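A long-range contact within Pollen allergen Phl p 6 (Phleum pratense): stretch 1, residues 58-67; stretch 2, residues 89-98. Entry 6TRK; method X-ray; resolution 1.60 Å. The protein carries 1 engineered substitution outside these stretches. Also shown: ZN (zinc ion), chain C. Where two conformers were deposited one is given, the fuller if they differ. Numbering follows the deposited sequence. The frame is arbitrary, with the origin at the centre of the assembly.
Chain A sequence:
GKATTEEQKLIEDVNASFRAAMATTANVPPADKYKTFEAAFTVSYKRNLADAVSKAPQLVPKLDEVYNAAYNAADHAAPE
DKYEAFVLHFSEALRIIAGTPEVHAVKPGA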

# COMPACT_ATOMS: atom_id res chain seq x y z
N GLN A 58 -11.96 4.07 12.43
CA GLN A 58 -12.85 3.29 11.58
C GLN A 58 -12.18 2.86 10.28
O GLN A 58 -12.63 1.91 9.63
N LEU A 59 -11.12 3.55 9.87
CA LEU A 59 -10.40 3.19 8.65
C LEU A 59 -9.44 2.03 8.86
O LEU A 59 -9.01 1.40 7.89
N VAL A 60 -9.07 1.76 10.12
CA VAL A 60 -7.98 0.80 10.37
C VAL A 60 -8.28 -0.58 9.81
O VAL A 60 -7.38 -1.19 9.20
N PRO A 61 -9.47 -1.17 10.00
CA PRO A 61 -9.72 -2.50 9.43
C PRO A 61 -9.64 -2.53 7.93
O PRO A 61 -9.30 -3.58 7.35
N LYS A 62 -9.99 -1.42 7.27
CA LYS A 62 -9.88 -1.35 5.81
C LYS A 62 -8.40 -1.30 5.39
O LYS A 62 -8.00 -2.02 4.47
N LEU A 63 -7.59 -0.47 6.07
CA LEU A 63 -6.17 -0.46 5.79
C LEU A 63 -5.55 -1.82 6.07
O LEU A 63 -4.74 -2.31 5.26
N ASP A 64 -5.93 -2.48 7.18
CA ASP A 64 -5.42 -3.82 7.46
C ASP A 64 -5.68 -4.77 6.28
O ASP A 64 -4.82 -5.57 5.91
N GLU A 65 -6.89 -4.70 5.69
CA GLU A 65 -7.22 -5.56 4.56
C GLU A 65 -6.37 -5.27 3.33
O GLU A 65 -5.99 -6.20 2.59
N VAL A 66 -6.11 -3.99 3.04
CA VAL A 66 -5.25 -3.63 1.91
C VAL A 66 -3.85 -4.23 2.11
O VAL A 66 -3.27 -4.84 1.20
N TYR A 67 -3.29 -4.05 3.31
CA TYR A 67 -1.96 -4.60 3.57
C TYR A 67 -1.98 -6.13 3.48
O TYR A 67 -1.12 -6.73 2.83
N HIS A 89 -1.51 -5.68 -5.90
CA HIS A 89 -2.67 -5.86 -5.02
C HIS A 89 -2.82 -4.73 -4.02
O HIS A 89 -3.95 -4.35 -3.67
N PHE A 90 -1.71 -4.13 -3.60
CA PHE A 90 -1.80 -2.98 -2.71
C PHE A 90 -2.52 -1.82 -3.41
O PHE A 90 -3.47 -1.23 -2.88
N SER A 91 -2.09 -1.50 -4.61
CA SER A 91 -2.68 -0.36 -5.31
C SER A 91 -4.15 -0.60 -5.66
O SER A 91 -4.97 0.30 -5.51
N GLU A 92 -4.50 -1.82 -6.09
CA GLU A 92 -5.91 -2.12 -6.40
C GLU A 92 -6.77 -2.13 -5.15
O GLU A 92 -7.89 -1.58 -5.13
N ALA A 93 -6.30 -2.75 -4.07
CA ALA A 93 -7.11 -2.81 -2.86
C ALA A 93 -7.29 -1.42 -2.25
O ALA A 93 -8.36 -1.12 -1.73
N LEU A 94 -6.28 -0.56 -2.35
CA LEU A 94 -6.44 0.80 -1.83
C LEU A 94 -7.50 1.56 -2.61
O LEU A 94 -8.28 2.32 -2.03
N ARG A 95 -7.57 1.36 -3.92
CA ARG A 95 -8.64 2.00 -4.69
C ARG A 95 -10.00 1.43 -4.35
O ARG A 95 -11.00 2.15 -4.33
N ILE A 96 -10.08 0.14 -4.02
CA ILE A 96 -11.35 -0.44 -3.64
C ILE A 96 -11.85 0.17 -2.33
O ILE A 96 -13.00 0.60 -2.23
N ILE A 97 -10.99 0.23 -1.29
CA ILE A 97 -11.48 0.78 -0.03
C ILE A 97 -11.73 2.28 -0.15
O ILE A 97 -12.54 2.83 0.62
N ALA A 98 -11.10 2.96 -1.10
CA ALA A 98 -11.34 4.39 -1.32
C ALA A 98 -12.60 4.66 -2.13
O ALA A 98 -13.03 5.83 -2.23

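Two helices run nearly antiparallel, at 155° with their axes 8.9 Å apart at closest approach, and no direct hydrogen bond joins them; the rule here is apolar fit, with V66 as the knob. H89, which opens stretch 2, turns the end of its side chain away. F90 starts sideways, but its t rotamer (chi1 -167°) brings the ring back to the partner helix. V66 CG1 lies over one ring face, 3.8 Å from the centroid, in a CH-pi contact, while Y67 meets the ring edge with its backbone, CA to F90 CE2 at 4.3 Å.

S91 points away, and E92 leads its m, t side chain out of the contact, where E92 OE1 binds ZN at 2.0 Å; water 2 and an atom from elsewhere in the structure also bind the metal. A93 points toward stretch 1, and its small side chain goes with the close spacing here, V66 CA to A93 CA being 5.2 Å. V66, in its t rotamer, sets CG2 3.7 Å from the backbone A93 O and CG1 4.1 Å from A93 CB.

L94 begins sideways, yet its t, p rotamer carries CD1 to 4.3 Å from L63 CD2; L63, in m, t, makes the same sideways start and inward finish. R95 points away; I96 points sideways and makes no contact.

I97 points toward stretch 1 and closes the pocket that F90, A93 and L94 form around V66. Its p, t rotamer extends CD1 into a cluster, 3.6 Å from V66 CG2, 3.8 Å from K62 CB, 4.1 Å from L63 CD2 and 4.5 Å from L59 CD1. K62 thus lends its aliphatic base to the packing, while its extended m, t, t, t chain sends the amine outward: water 1 accepts from K62 NZ at 2.7 Å and donates to I97 O at 2.9 Å, a polar bridge beside the apolar seam.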

# COMPACT_ATOMS: atom_id res chain seq x y z
CB GLN A 58 -14.11 4.12 11.26
CG GLN A 58 -13.85 5.34 10.38
CD GLN A 58 -13.37 6.61 11.12
OE1 GLN A 58 -13.04 6.60 12.33
NE2 GLN A 58 -13.34 7.72 10.39
CB LEU A 59 -9.65 4.41 8.14
CG LEU A 59 -8.89 4.37 6.82
CD1 LEU A 59 -9.85 4.12 5.68
CD2 LEU A 59 -8.16 5.68 6.61
CB VAL A 60 -7.65 0.77 11.87
CG1 VAL A 60 -6.69 -0.36 12.19
CG2 VAL A 60 -7.06 2.10 12.27
CB PRO A 61 -11.15 -2.85 9.89
CG PRO A 61 -11.46 -1.89 10.97
CD PRO A 61 -10.61 -0.68 10.81
CB LYS A 62 -10.64 -0.13 5.31
CG LYS A 62 -12.17 -0.24 5.49
CD LYS A 62 -12.82 1.07 5.02
CE LYS A 62 -14.30 1.13 5.30
NZ LYS A 62 -14.83 2.44 4.83
CB LEU A 63 -5.47 0.64 6.59
CG LEU A 63 -5.78 2.08 6.15
CD1 LEU A 63 -5.11 3.07 7.13
CD2 LEU A 63 -5.32 2.31 4.74
CB ASP A 64 -6.07 -4.43 8.71
CG ASP A 64 -5.70 -3.75 10.01
OD1 ASP A 64 -4.67 -3.04 10.12
OD2 ASP A 64 -6.47 -3.99 10.98
CB GLU A 65 -8.71 -5.43 4.25
CG GLU A 65 -9.15 -6.20 3.01
CD GLU A 65 -9.03 -7.72 3.09
OE1 GLU A 65 -8.95 -8.29 4.21
OE2 GLU A 65 -9.08 -8.38 2.00
CB VAL A 66 -5.17 -2.10 1.78
CG1 VAL A 66 -4.19 -1.66 0.71
CG2 VAL A 66 -6.53 -1.51 1.50
CB TYR A 67 -1.45 -4.17 4.94
CG TYR A 67 -0.12 -4.79 5.29
CD1 TYR A 67 1.06 -4.31 4.75
CD2 TYR A 67 -0.05 -5.87 6.16
CE1 TYR A 67 2.29 -4.89 5.07
CE2 TYR A 67 1.15 -6.46 6.48
CZ TYR A 67 2.31 -5.96 5.93
OH TYR A 67 3.52 -6.55 6.27
CB HIS A 89 -2.60 -7.22 -4.34
CG HIS A 89 -2.75 -8.35 -5.30
ND1 HIS A 89 -1.69 -8.89 -6.02
CD2 HIS A 89 -3.86 -8.99 -5.73
CE1 HIS A 89 -2.14 -9.83 -6.82
NE2 HIS A 89 -3.46 -9.91 -6.67
CB PHE A 90 -0.39 -2.54 -2.23
CG PHE A 90 -0.47 -1.57 -1.07
CD1 PHE A 90 -0.50 -0.22 -1.30
CD2 PHE A 90 -0.54 -2.03 0.24
CE1 PHE A 90 -0.60 0.69 -0.26
CE2 PHE A 90 -0.67 -1.14 1.30
CZ PHE A 90 -0.69 0.23 1.03
CB SER A 91 -1.88 -0.06 -6.56
OG SER A 91 -1.80 -1.13 -7.45
CB GLU A 92 -6.05 -3.45 -7.18
CG GLU A 92 -5.58 -3.34 -8.64
CD GLU A 92 -5.98 -4.44 -9.54
OE1 GLU A 92 -5.61 -4.32 -10.75
OE2 GLU A 92 -6.60 -5.43 -9.12
CB ALA A 93 -6.49 -3.79 -1.87
CB LEU A 94 -5.09 1.52 -1.87
CG LEU A 94 -5.03 2.81 -1.04
CD1 LEU A 94 -5.18 2.55 0.46
CD2 LEU A 94 -3.70 3.59 -1.28
CB ARG A 95 -8.33 1.89 -6.19
CG ARG A 95 -7.20 2.83 -6.62
CD ARG A 95 -7.06 2.98 -8.15
NE ARG A 95 -6.42 1.83 -8.78
CZ ARG A 95 -5.10 1.68 -8.97
NH1 ARG A 95 -4.65 0.58 -9.56
NH2 ARG A 95 -4.25 2.62 -8.58
CB ILE A 96 -11.25 -1.97 -3.58
CG1 ILE A 96 -11.08 -2.52 -5.01
CG2 ILE A 96 -12.46 -2.58 -2.90
CD1 ILE A 96 -10.66 -3.94 -5.08
CB ILE A 97 -10.55 0.46 1.16
CG1 ILE A 97 -9.26 1.25 1.13
CG2 ILE A 97 -10.25 -1.04 1.21
CD1 ILE A 97 -8.54 1.32 2.47
CB ALA A 98 -10.11 4.98 -2.02
ZN ZN C . -6.22 -5.62 -12.09
O HOH W 1 -14.75 1.90 2.22
O HOH W 2 -5.02 -7.20 -12.15